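Local coordinates for protein L-cysteine S-thiosulfotransferase subunit SoxA (Paracoccus denitrificans, PDB 2C1D) that helps couple thiosulfate to the sulfur carrier SoxYZ, as the diheme subunit of the SoxAX cytochrome complex, at residues A[17-22]-A[254-258]; A[35-41]-A[196-201]; A[159-163]-A[246-250]; A[218-223]-A[241-245]. All blocks are in the same frame, centred on the assembly; numbering follows the deposited sequence.

How the interactions relate
Three of the four contacts gather round the second heme domain of the chain, and interaction 1 joins its C-terminal end to the N-terminal sheet. Interactions 1 and 2 lie about 12 Å apart, centre to centre, and use the neighbouring antiparallel strands 16-22 and 35-36. They touch through Thr-20 with His-40. Interactions 3 and 4 share helix 239-251, with centres about 11 Å apart. Interactions 2 and 4 both touch the same heme c, although their centres are about 17 Å apart. Along the chain, interaction 1 encloses the other three, and interaction 4 is nested inside interaction 3. The turn after strand 35-36 thus helps enclose a heme site built mainly from later sequence.

Interaction 1 (A[17-22]-A[254-258]); sequences EIVTKT and GLSVE
Ser-256 OG accepts the backbone N-H of Val-19 at 2.8 Å, with an N-H...O angle of 157°. A backbone bond runs the other way, from Ser-256 N to Val-19 O at 3.1 Å, and it is nearly straight. Ser-256 therefore reads both polar backbone groups of Val-19. Its OG sits anti to the carbonyl carbon (chi1 -57°), which turns it to the Val-19 N-H and against Val-19 CB.

Apolar contacts flank the pair. On one side, Ile-18 CG2 lies against Ser-256 CB and meets Glu-258 CG at 3.8 Å, the two longer side chains crossing at about a right angle. On the other, Leu-255 CD2 presses on the backbone of Thr-20, 3.4 Å from Thr-20 C. Thr-22 CG2 rests on the peptide between Gly-254 and Leu-255. The polar ends of Thr-20 and Glu-258 turn elsewhere: Thr-20 OG1 bonds His-40, and Glu-258 probably bonds Ser-37 and forms a salt bridge with Arg-263.

The loop after helix 239-251 thus meets strand 16-22 where the strand is broken by a bulge or short loop. One serine hydroxyl does the work of a backbone acceptor there.

Interaction 2 (A[35-41]-A[196-201]); sequences IYSGWHF and HLSQGQ. With HEC (heme c), chain J.
Gln-199 OE1 takes two hydrogen bonds, from Tyr-36 N at 3.0 Å and from Gln-201 NE2. The donors approach from opposite faces of the amide plane, and Tyr-36 N stands well above it. Gln-199 NE2 bonds Thr-34 O and lies at the edge of the Tyr-36 ring, which fixes the rotation of the amide. A water links Tyr-36 O to Gln-199 N. His-196 ND1 gives a weak bond to Phe-41 O, while its NE2 bonds Asp-1 N.

The aromatic contacts centre on Phe-41. Ser-198 CA sits over the middle of one ring face, 3.6 Å from the centroid. The ring edge points at the face of His-196 in a T-shaped pair, planes at 74°. An alanine at Phe-41 is likely to leave Ser-198 CA and the His-196 face without their aromatic partner and open a gap beside the heme loop.

Heme c is bound from the same loop. Ser-198 N and OG both bond HEC O1D, with OG at 2.7 Å. Ser-198 OG also accepts from Gly-200 N, an ST turn. At Gly-38 a side chain would collide with HEC O1A.

Residues 35-41 run from edge strand 35-36 into a 3-10 turn. Residues 196-201 leave strand 195-196 and lead toward strand 207-209, and Ser-198 O bonds the axial ligand His-184.

Interaction 3 (A[159-163]-A[246-250]); sequences APYWE and LYVAS
Trp-162 NE1 donates a hydrogen bond to Ser-250 OG at 2.8 Å. The oxygen lies almost in the indole plane, and the bond is only moderately bent. Over one indole face comes the edge of Tyr-247. Its CD1 lies 3.5 Å from Trp-162 CE2, towards the rim of the indole. The pair is edge-to-face, with planes at 62°. Beside the indole, Leu-246 CD2 touches Tyr-161 CB at 3.5 Å and lies against the backbone N and CB of Trp-162.

A second shell holds these groups. Ser-250 OG donates to Tyr-247 O at 2.7 Å, one turn back in its own helix. The hydroxyl proton is used there, which leaves the oxygen to accept from the indole. This follows from the first torsion, which puts OG between the backbone N and the carbonyl carbon. Trp-162 has CG anti to its backbone N (chi1 -177°), and this carries the indole across to the other helix. Phe-27 meets Trp-162 edge-to-face, and Ile-154 packs on both Trp-162 and Ser-250. Tyr-247 also packs on Lys-166 and Tyr-170, further along helix 159-170.

The helix segments cross nearly at right angles (87°), with axes 9.4 Å apart. Helix 159-170 also carries the zinc ligand His-164. A single polar link sits inside an otherwise aromatic and aliphatic interface, and it probably helps fix where the indole sits along helix 239-251.

Interaction 4 (A[218-223]-A[241-245]); sequences AQHRFV and FKALE. With HEC (heme c), chain J.
Phe-222 and Phe-241 form the tight part of this contact. Phe-222 CB sits over the Phe-241 ring, 3.7 Å from its centroid. The edge of the Phe-222 ring also turns to that face, planes at 68°. With CG beside the backbone N (chi1 -62°), the Phe-222 ring reaches between the helices. Leu-244 CD2 lies over one face of it, and the Phe-222 backbone oxygen approaches Phe-241 CZ. Val-223 CG2 meets the Phe-241 ring at its edge, 3.7 Å from CE1.

These are helices 218-223 and 239-251 of a cytochrome c domain. Their segments cross at 110°, with axes 10.2 Å apart. The heme side belongs to the first helix: Phe-222 CE2 touches HEC CMB at 3.5 Å, and Arg-221 lays one face of its guanidinium over the porphyrin margin, NH2 3.3 Å from HEC CHA. Arg-221 probably binds substrate, as in relatives. A leucine in its place would probably leave this heme margin without its flat cationic cover and any substrate bound there without this positive charge.

The looser side is polar, and Glu-245 is partly exposed. A water accepts from Gln-219 N and lies 2.8 Å from Glu-245 OE2. Lys-242 turns to a salt bridge with Asp-112.

Interaction 1 (A[17-22]-A[254-258])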
# COMPACT_ATOMS: atom_id res chain seq x y z
N GLU A 17 10.06 -3.48 -24.52
CA GLU A 17 10.77 -3.89 -23.35
C GLU A 17 10.38 -2.98 -22.19
O GLU A 17 10.31 -1.76 -22.34
CB GLU A 17 12.27 -3.83 -23.60
CG GLU A 17 12.75 -4.71 -24.77
CD GLU A 17 14.27 -4.70 -24.92
OE1 GLU A 17 14.96 -3.95 -24.16
OE2 GLU A 17 14.77 -5.45 -25.79
N ILE A 18 10.13 -3.61 -21.05
CA ILE A 18 9.88 -2.95 -19.78
C ILE A 18 11.03 -3.31 -18.82
O ILE A 18 11.29 -4.48 -18.54
CB ILE A 18 8.52 -3.42 -19.21
CG1 ILE A 18 7.38 -3.23 -20.23
CG2 ILE A 18 8.22 -2.70 -17.88
CD1 ILE A 18 7.16 -1.78 -20.74
N VAL A 19 11.74 -2.28 -18.33
CA VAL A 19 12.71 -2.47 -17.24
C VAL A 19 11.93 -2.67 -15.96
O VAL A 19 11.26 -1.75 -15.47
CB VAL A 19 13.70 -1.26 -17.11
CG1 VAL A 19 14.64 -1.43 -15.88
CG2 VAL A 19 14.55 -1.09 -18.36
N THR A 20 11.99 -3.87 -15.41
CA THR A 20 11.30 -4.22 -14.16
C THR A 20 12.24 -4.43 -12.96
O THR A 20 11.77 -4.76 -11.85
CB THR A 20 10.49 -5.49 -14.36
OG1 THR A 20 11.33 -6.55 -14.86
CG2 THR A 20 9.42 -5.30 -15.42
N LYS A 21 13.54 -4.29 -13.19
CA LYS A 21 14.56 -4.53 -12.17
C LYS A 21 15.76 -3.67 -12.55
O LYS A 21 16.21 -3.68 -13.71
CB LYS A 21 14.90 -6.03 -12.08
CG LYS A 21 16.27 -6.37 -11.47
CD LYS A 21 16.57 -7.88 -11.57
CE LYS A 21 17.80 -8.27 -10.69
NZ LYS A 21 18.45 -9.54 -11.12
N THR A 22 16.24 -2.88 -11.62
CA THR A 22 17.32 -1.95 -11.90
C THR A 22 17.92 -1.41 -10.60
O THR A 22 17.38 -1.67 -9.51
CB THR A 22 16.81 -0.81 -12.83
OG1 THR A 22 17.90 -0.05 -13.35
CG2 THR A 22 15.95 0.22 -12.08
N GLY A 254 14.08 4.98 -12.80
CA GLY A 254 14.89 4.01 -13.53
C GLY A 254 14.08 2.84 -14.04
O GLY A 254 14.38 2.29 -15.11
N LEU A 255 13.05 2.43 -13.30
CA LEU A 255 12.10 1.46 -13.82
C LEU A 255 11.33 2.09 -14.98
O LEU A 255 11.17 3.31 -15.04
CB LEU A 255 11.13 1.01 -12.73
CG LEU A 255 11.72 0.23 -11.56
CD1 LEU A 255 10.75 0.20 -10.40
CD2 LEU A 255 12.11 -1.19 -11.96
N SER A 256 10.84 1.26 -15.89
CA SER A 256 10.00 1.76 -16.96
C SER A 256 8.56 2.04 -16.50
O SER A 256 7.96 1.37 -15.65
CB SER A 256 9.92 0.78 -18.15
OG SER A 256 11.19 0.45 -18.69
N VAL A 257 7.99 3.03 -17.14
CA VAL A 257 6.56 3.19 -17.13
C VAL A 257 5.97 1.94 -17.79
O VAL A 257 6.25 1.66 -18.94
CB VAL A 257 6.16 4.44 -17.92
CG1 VAL A 257 4.68 4.53 -18.02
CG2 VAL A 257 6.69 5.69 -17.23
N GLU A 258 5.13 1.21 -17.06
CA GLU A 258 4.50 0.00 -17.61
C GLU A 258 3.34 0.32 -18.56
O GLU A 258 2.99 -0.52 -19.40
CB GLU A 258 4.09 -0.95 -16.48
CG GLU A 258 5.33 -1.46 -15.74
CD GLU A 258 5.09 -2.42 -14.59
OE1 GLU A 258 4.06 -3.13 -14.54
OE2 GLU A 258 5.99 -2.51 -13.73

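Interaction 2 (A[35-41]-A[196-201])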
# COMPACT_ATOMS: atom_id res chain seq x y z
N ILE A 35 15.82 -2.11 -7.07
CA ILE A 35 14.39 -1.83 -7.14
C ILE A 35 13.72 -2.67 -8.19
O ILE A 35 14.34 -3.01 -9.21
CB ILE A 35 14.09 -0.34 -7.35
CG1 ILE A 35 14.83 0.22 -8.58
CG2 ILE A 35 14.42 0.44 -6.07
CD1 ILE A 35 14.33 1.58 -9.00
N TYR A 36 12.45 -3.01 -7.93
CA TYR A 36 11.68 -3.95 -8.72
C TYR A 36 10.27 -3.41 -8.93
O TYR A 36 9.67 -2.83 -8.02
CB TYR A 36 11.49 -5.29 -7.99
CG TYR A 36 12.76 -6.09 -7.72
CD1 TYR A 36 13.45 -5.95 -6.52
CD2 TYR A 36 13.24 -7.01 -8.64
CE1 TYR A 36 14.64 -6.69 -6.26
CE2 TYR A 36 14.41 -7.77 -8.39
CZ TYR A 36 15.10 -7.59 -7.20
OH TYR A 36 16.24 -8.33 -6.95
N SER A 37 9.74 -3.65 -10.10
CA SER A 37 8.31 -3.52 -10.32
C SER A 37 7.58 -4.55 -9.47
O SER A 37 8.12 -5.65 -9.24
CB SER A 37 8.00 -3.79 -11.78
OG SER A 37 6.63 -4.03 -12.00
N GLY A 38 6.38 -4.21 -9.05
CA GLY A 38 5.44 -5.14 -8.45
C GLY A 38 5.09 -6.37 -9.27
O GLY A 38 4.67 -7.38 -8.72
N TRP A 39 5.27 -6.29 -10.60
CA TRP A 39 5.13 -7.43 -11.49
C TRP A 39 5.96 -8.64 -11.04
O TRP A 39 5.49 -9.79 -11.13
CB TRP A 39 5.54 -7.00 -12.89
CG TRP A 39 5.35 -7.99 -13.98
CD1 TRP A 39 4.21 -8.23 -14.70
CD2 TRP A 39 6.36 -8.82 -14.55
NE1 TRP A 39 4.45 -9.17 -15.67
CE2 TRP A 39 5.77 -9.55 -15.61
CE3 TRP A 39 7.71 -9.02 -14.29
CZ2 TRP A 39 6.47 -10.49 -16.38
CZ3 TRP A 39 8.43 -9.96 -15.07
CH2 TRP A 39 7.79 -10.67 -16.11
N HIS A 40 7.16 -8.38 -10.55
CA HIS A 40 8.06 -9.43 -10.10
C HIS A 40 7.53 -10.24 -8.92
O HIS A 40 8.00 -11.34 -8.70
CB HIS A 40 9.45 -8.87 -9.74
CG HIS A 40 10.37 -8.79 -10.90
ND1 HIS A 40 11.02 -9.90 -11.41
CD2 HIS A 40 10.72 -7.75 -11.70
CE1 HIS A 40 11.73 -9.54 -12.47
NE2 HIS A 40 11.56 -8.25 -12.67
N PHE A 41 6.60 -9.69 -8.15
CA PHE A 41 6.06 -10.37 -6.97
C PHE A 41 4.72 -11.04 -7.24
O PHE A 41 4.08 -11.57 -6.33
CB PHE A 41 5.91 -9.34 -5.85
CG PHE A 41 7.20 -8.67 -5.49
CD1 PHE A 41 7.63 -7.56 -6.18
CD2 PHE A 41 7.97 -9.14 -4.44
CE1 PHE A 41 8.82 -6.96 -5.86
CE2 PHE A 41 9.16 -8.52 -4.10
CZ PHE A 41 9.59 -7.45 -4.82
N HIS A 196 2.01 -11.40 -1.33
CA HIS A 196 3.47 -11.32 -1.49
C HIS A 196 3.80 -9.84 -1.59
O HIS A 196 3.39 -9.19 -2.56
CB HIS A 196 3.87 -12.01 -2.81
CG HIS A 196 5.33 -12.27 -2.97
ND1 HIS A 196 5.85 -12.77 -4.15
CD2 HIS A 196 6.38 -12.16 -2.11
CE1 HIS A 196 7.15 -12.96 -4.00
NE2 HIS A 196 7.50 -12.59 -2.78
N LEU A 197 4.50 -9.32 -0.57
CA LEU A 197 4.78 -7.92 -0.49
C LEU A 197 5.79 -7.47 -1.54
O LEU A 197 6.89 -8.04 -1.66
CB LEU A 197 5.30 -7.54 0.90
CG LEU A 197 4.22 -7.23 1.93
CD1 LEU A 197 4.79 -7.27 3.35
CD2 LEU A 197 3.50 -5.90 1.64
N SER A 198 5.43 -6.42 -2.26
CA SER A 198 6.33 -5.76 -3.22
C SER A 198 7.00 -4.56 -2.57
O SER A 198 6.88 -4.35 -1.35
CB SER A 198 5.54 -5.36 -4.47
OG SER A 198 4.74 -4.24 -4.22
N GLN A 199 7.73 -3.76 -3.35
CA GLN A 199 8.29 -2.53 -2.84
C GLN A 199 7.29 -1.38 -2.90
O GLN A 199 7.66 -0.24 -2.66
CB GLN A 199 9.57 -2.15 -3.57
CG GLN A 199 10.71 -3.08 -3.30
CD GLN A 199 11.90 -2.84 -4.21
OE1 GLN A 199 11.79 -2.09 -5.19
NE2 GLN A 199 13.07 -3.43 -3.85
N GLY A 200 6.04 -1.69 -3.24
CA GLY A 200 4.98 -0.70 -3.30
C GLY A 200 5.31 0.42 -4.26
O GLY A 200 5.15 1.59 -3.92
N GLN A 201 5.77 0.05 -5.45
CA GLN A 201 6.09 1.00 -6.49
C GLN A 201 4.83 1.38 -7.27
O GLN A 201 3.88 0.59 -7.33
CB GLN A 201 7.17 0.44 -7.43
CG GLN A 201 8.48 -0.09 -6.74
CD GLN A 201 9.49 0.99 -6.40
OE1 GLN A 201 9.14 2.17 -6.41
NE2 GLN A 201 10.75 0.60 -6.09
FE HEC J . 0.94 -0.99 0.41
CHA HEC J . 0.27 -2.78 -2.42
CHB HEC J . 1.75 1.72 -1.59
CHC HEC J . 1.47 0.87 3.18
CHD HEC J . 0.64 -3.77 2.34
NA HEC J . 1.01 -0.61 -1.65
C1A HEC J . 0.69 -1.50 -2.63
C2A HEC J . 0.88 -0.86 -3.91
C3A HEC J . 1.29 0.40 -3.66
C4A HEC J . 1.38 0.57 -2.24
CMA HEC J . 1.62 1.50 -4.67
CAA HEC J . 0.66 -1.50 -5.30
CBA HEC J . 2.02 -1.94 -5.87
CGA HEC J . 1.87 -2.52 -7.27
O1A HEC J . 2.90 -2.92 -7.85
O2A HEC J . 0.71 -2.61 -7.81
NB HEC J . 1.49 0.89 0.73
C1B HEC J . 1.73 1.88 -0.22
C2B HEC J . 1.91 3.12 0.46
C3B HEC J . 1.85 2.90 1.77
C4B HEC J . 1.56 1.50 1.96
CMB HEC J . 2.23 4.45 -0.23
CAB HEC J . 1.99 3.95 2.89
CBB HEC J . 1.02 4.91 2.78
NC HEC J . 1.05 -1.39 2.42
C1C HEC J . 1.30 -0.47 3.39
C2C HEC J . 1.25 -1.13 4.68
C3C HEC J . 1.02 -2.43 4.46
C4C HEC J . 0.90 -2.59 3.01
CMC HEC J . 1.48 -0.35 6.00
CAC HEC J . 0.89 -3.67 5.41
CBC HEC J . 0.23 -3.67 6.58
ND HEC J . 0.52 -2.91 0.03
C1D HEC J . 0.43 -3.92 1.00
C2D HEC J . 0.08 -5.17 0.37
C3D HEC J . -0.05 -4.85 -1.10
C4D HEC J . 0.25 -3.44 -1.21
CMD HEC J . -0.14 -6.55 1.02
CAD HEC J . -0.36 -5.83 -2.26
CBD HEC J . 0.92 -6.62 -2.57
CGD HEC J . 2.00 -5.77 -3.23
O1D HEC J . 2.88 -5.20 -2.55
O2D HEC J . 2.01 -5.65 -4.45
O HOH W 1 7.77 -3.52 -6.22

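Interaction 3 (A[159-163]-A[246-250])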
# COMPACT_ATOMS: atom_id res chain seq x y z
N ALA A 159 11.85 19.76 -4.11
CA ALA A 159 12.43 19.21 -2.89
C ALA A 159 11.54 19.29 -1.63
O ALA A 159 11.47 18.32 -0.88
CB ALA A 159 13.80 19.85 -2.62
N PRO A 160 10.88 20.40 -1.38
CA PRO A 160 10.04 20.50 -0.18
C PRO A 160 8.82 19.60 -0.25
O PRO A 160 8.47 19.01 0.76
CB PRO A 160 9.61 21.96 -0.16
CG PRO A 160 10.57 22.66 -1.08
CD PRO A 160 10.88 21.66 -2.15
N TYR A 161 8.21 19.52 -1.42
CA TYR A 161 7.12 18.57 -1.68
C TYR A 161 7.59 17.13 -1.45
O TYR A 161 6.93 16.36 -0.77
CB TYR A 161 6.62 18.72 -3.10
CG TYR A 161 5.99 20.05 -3.41
CD1 TYR A 161 6.71 21.06 -4.08
CD2 TYR A 161 4.66 20.30 -3.09
CE1 TYR A 161 6.14 22.26 -4.39
CE2 TYR A 161 4.07 21.50 -3.39
CZ TYR A 161 4.81 22.49 -4.05
OH TYR A 161 4.20 23.67 -4.34
N TRP A 162 8.76 16.80 -1.98
CA TRP A 162 9.30 15.45 -1.91
C TRP A 162 9.58 15.07 -0.46
O TRP A 162 9.27 13.97 0.00
CB TRP A 162 10.58 15.40 -2.76
CG TRP A 162 11.26 14.09 -2.89
CD1 TRP A 162 11.02 13.13 -3.82
CD2 TRP A 162 12.36 13.61 -2.10
NE1 TRP A 162 11.88 12.08 -3.64
CE2 TRP A 162 12.71 12.35 -2.59
CE3 TRP A 162 13.06 14.12 -1.00
CZ2 TRP A 162 13.72 11.58 -2.03
CZ3 TRP A 162 14.08 13.38 -0.45
CH2 TRP A 162 14.40 12.11 -0.97
N GLU A 163 10.18 16.00 0.26
CA GLU A 163 10.43 15.83 1.69
C GLU A 163 9.14 15.63 2.49
O GLU A 163 9.11 14.85 3.42
CB GLU A 163 11.17 17.07 2.27
CG GLU A 163 12.66 17.16 1.94
CD GLU A 163 13.51 16.04 2.52
OE1 GLU A 163 13.12 15.35 3.50
OE2 GLU A 163 14.62 15.86 1.98
N LEU A 246 4.53 12.03 -5.45
CA LEU A 246 5.83 12.51 -5.93
C LEU A 246 6.97 11.70 -5.32
O LEU A 246 7.87 11.25 -6.03
CB LEU A 246 6.03 14.00 -5.57
CG LEU A 246 7.40 14.65 -5.81
CD1 LEU A 246 7.75 14.75 -7.31
CD2 LEU A 246 7.44 16.03 -5.16
N TYR A 247 6.89 11.51 -4.02
CA TYR A 247 7.92 10.78 -3.32
C TYR A 247 7.97 9.30 -3.76
O TYR A 247 9.03 8.78 -4.06
CB TYR A 247 7.76 10.92 -1.80
CG TYR A 247 8.80 10.13 -1.10
CD1 TYR A 247 10.12 10.57 -1.06
CD2 TYR A 247 8.49 8.91 -0.52
CE1 TYR A 247 11.11 9.82 -0.43
CE2 TYR A 247 9.47 8.15 0.08
CZ TYR A 247 10.78 8.61 0.12
OH TYR A 247 11.75 7.83 0.72
N VAL A 248 6.81 8.65 -3.81
CA VAL A 248 6.75 7.21 -4.12
C VAL A 248 7.13 6.98 -5.58
O VAL A 248 7.87 6.06 -5.88
CB VAL A 248 5.37 6.60 -3.78
CG1 VAL A 248 5.30 5.11 -4.15
CG2 VAL A 248 5.10 6.72 -2.29
N ALA A 249 6.67 7.85 -6.48
CA ALA A 249 7.10 7.78 -7.87
C ALA A 249 8.63 7.73 -8.02
O ALA A 249 9.16 6.95 -8.81
CB ALA A 249 6.54 8.96 -8.67
N SER A 250 9.32 8.58 -7.28
CA SER A 250 10.77 8.73 -7.37
C SER A 250 11.48 7.50 -6.82
O SER A 250 12.60 7.24 -7.23
CB SER A 250 11.24 10.01 -6.66
OG SER A 250 11.22 9.88 -5.24

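Interaction 4 (A[218-223]-A[241-245])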
# COMPACT_ATOMS: atom_id res chain seq x y z
N ALA A 218 -2.98 5.59 -8.35
CA ALA A 218 -2.12 5.61 -7.18
C ALA A 218 -2.78 6.34 -6.02
O ALA A 218 -2.60 5.96 -4.88
CB ALA A 218 -0.77 6.22 -7.51
N GLN A 219 -3.56 7.39 -6.31
CA GLN A 219 -4.21 8.17 -5.26
C GLN A 219 -5.18 7.27 -4.50
O GLN A 219 -5.23 7.29 -3.27
CB GLN A 219 -4.96 9.40 -5.81
CG GLN A 219 -4.06 10.57 -6.26
CD GLN A 219 -3.19 11.10 -5.19
OE1 GLN A 219 -1.94 11.10 -5.30
NE2 GLN A 219 -3.80 11.56 -4.14
N HIS A 220 -5.91 6.45 -5.23
CA HIS A 220 -6.88 5.58 -4.58
C HIS A 220 -6.20 4.44 -3.80
O HIS A 220 -6.67 4.04 -2.75
CB HIS A 220 -7.88 5.03 -5.59
CG HIS A 220 -8.93 4.15 -4.98
ND1 HIS A 220 -10.10 4.65 -4.46
CD2 HIS A 220 -8.97 2.81 -4.77
CE1 HIS A 220 -10.83 3.65 -3.98
NE2 HIS A 220 -10.16 2.53 -4.15
N ARG A 221 -5.09 3.93 -4.32
CA ARG A 221 -4.32 2.91 -3.61
C ARG A 221 -3.87 3.42 -2.23
O ARG A 221 -4.14 2.78 -1.18
CB ARG A 221 -3.11 2.45 -4.41
CG ARG A 221 -2.67 1.02 -4.03
CD ARG A 221 -3.69 -0.01 -4.45
NE ARG A 221 -3.20 -1.37 -4.52
CZ ARG A 221 -3.18 -2.25 -3.51
NH1 ARG A 221 -3.60 -1.93 -2.29
NH2 ARG A 221 -2.73 -3.46 -3.74
N PHE A 222 -3.25 4.59 -2.24
CA PHE A 222 -2.83 5.26 -1.01
C PHE A 222 -3.94 5.43 0.01
O PHE A 222 -3.73 5.22 1.20
CB PHE A 222 -2.26 6.65 -1.34
CG PHE A 222 -1.03 6.64 -2.20
CD1 PHE A 222 -0.60 7.82 -2.81
CD2 PHE A 222 -0.31 5.47 -2.46
CE1 PHE A 222 0.55 7.85 -3.61
CE2 PHE A 222 0.82 5.50 -3.25
CZ PHE A 222 1.25 6.70 -3.83
N VAL A 223 -5.13 5.83 -0.43
CA VAL A 223 -6.24 5.99 0.50
C VAL A 223 -6.47 4.74 1.33
O VAL A 223 -6.58 4.80 2.59
CB VAL A 223 -7.57 6.33 -0.25
CG1 VAL A 223 -8.74 6.26 0.68
CG2 VAL A 223 -7.50 7.72 -0.89
N PHE A 241 -1.26 13.69 -0.25
CA PHE A 241 -1.17 12.51 -1.14
C PHE A 241 -0.55 12.86 -2.50
O PHE A 241 -0.01 11.98 -3.17
CB PHE A 241 -2.53 11.82 -1.31
CG PHE A 241 -2.82 10.71 -0.30
CD1 PHE A 241 -4.01 10.03 -0.36
CD2 PHE A 241 -1.91 10.35 0.72
CE1 PHE A 241 -4.31 9.02 0.53
CE2 PHE A 241 -2.21 9.34 1.63
CZ PHE A 241 -3.39 8.67 1.53
N LYS A 242 -0.61 14.13 -2.91
CA LYS A 242 0.12 14.59 -4.09
C LYS A 242 1.61 14.55 -3.79
O LYS A 242 2.41 14.06 -4.60
CB LYS A 242 -0.24 16.02 -4.47
CG LYS A 242 -1.61 16.23 -5.04
CD LYS A 242 -1.67 17.61 -5.65
CE LYS A 242 -3.09 18.12 -5.77
NZ LYS A 242 -2.98 19.53 -6.39
N ALA A 243 1.98 15.02 -2.60
CA ALA A 243 3.36 14.91 -2.14
C ALA A 243 3.84 13.46 -2.01
O ALA A 243 4.95 13.13 -2.41
CB ALA A 243 3.56 15.66 -0.82
N LEU A 244 2.99 12.59 -1.48
CA LEU A 244 3.30 11.18 -1.37
C LEU A 244 3.49 10.57 -2.77
O LEU A 244 4.38 9.78 -2.96
CB LEU A 244 2.16 10.44 -0.63
CG LEU A 244 2.34 8.97 -0.34
CD1 LEU A 244 3.62 8.70 0.46
CD2 LEU A 244 1.10 8.43 0.41
N GLU A 245 2.63 10.93 -3.72
CA GLU A 245 2.76 10.39 -5.08
C GLU A 245 4.09 10.81 -5.72
O GLU A 245 4.71 10.02 -6.45
CB GLU A 245 1.56 10.78 -5.99
CG GLU A 245 1.63 10.09 -7.35
CD GLU A 245 0.39 10.23 -8.23
OE1 GLU A 245 0.55 10.31 -9.47
OE2 GLU A 245 -0.72 10.23 -7.70
FE HEC J . 0.94 -0.99 0.41
CHA HEC J . 0.27 -2.78 -2.42
CHB HEC J . 1.75 1.72 -1.59
CHC HEC J . 1.47 0.87 3.18
CHD HEC J . 0.64 -3.77 2.34
NA HEC J . 1.01 -0.61 -1.65
C1A HEC J . 0.69 -1.50 -2.63
C2A HEC J . 0.88 -0.86 -3.91
C3A HEC J . 1.29 0.40 -3.66
C4A HEC J . 1.38 0.57 -2.24
CMA HEC J . 1.62 1.50 -4.67
CAA HEC J . 0.66 -1.50 -5.30
CBA HEC J . 2.02 -1.94 -5.87
CGA HEC J . 1.87 -2.52 -7.27
O1A HEC J . 2.90 -2.92 -7.85
O2A HEC J . 0.71 -2.61 -7.81
NB HEC J . 1.49 0.89 0.73
C1B HEC J . 1.73 1.88 -0.22
C2B HEC J . 1.91 3.12 0.46
C3B HEC J . 1.85 2.90 1.77
C4B HEC J . 1.56 1.50 1.96
CMB HEC J . 2.23 4.45 -0.23
CAB HEC J . 1.99 3.95 2.89
CBB HEC J . 1.02 4.91 2.78
NC HEC J . 1.05 -1.39 2.42
C1C HEC J . 1.30 -0.47 3.39
C2C HEC J . 1.25 -1.13 4.68
C3C HEC J . 1.02 -2.43 4.46
C4C HEC J . 0.90 -2.59 3.01
CMC HEC J . 1.48 -0.35 6.00
CAC HEC J . 0.89 -3.67 5.41
CBC HEC J . 0.23 -3.67 6.58
ND HEC J . 0.52 -2.91 0.03
C1D HEC J . 0.43 -3.92 1.00
C2D HEC J . 0.08 -5.17 0.37
C3D HEC J . -0.05 -4.85 -1.10
C4D HEC J . 0.25 -3.44 -1.21
CMD HEC J . -0.14 -6.55 1.02
CAD HEC J . -0.36 -5.83 -2.26
CBD HEC J . 0.92 -6.62 -2.57
CGD HEC J . 2.00 -5.77 -3.23
O1D HEC J . 2.88 -5.20 -2.55
O2D HEC J . 2.01 -5.65 -4.45
O HOH W 2 -2.88 8.87 -8.96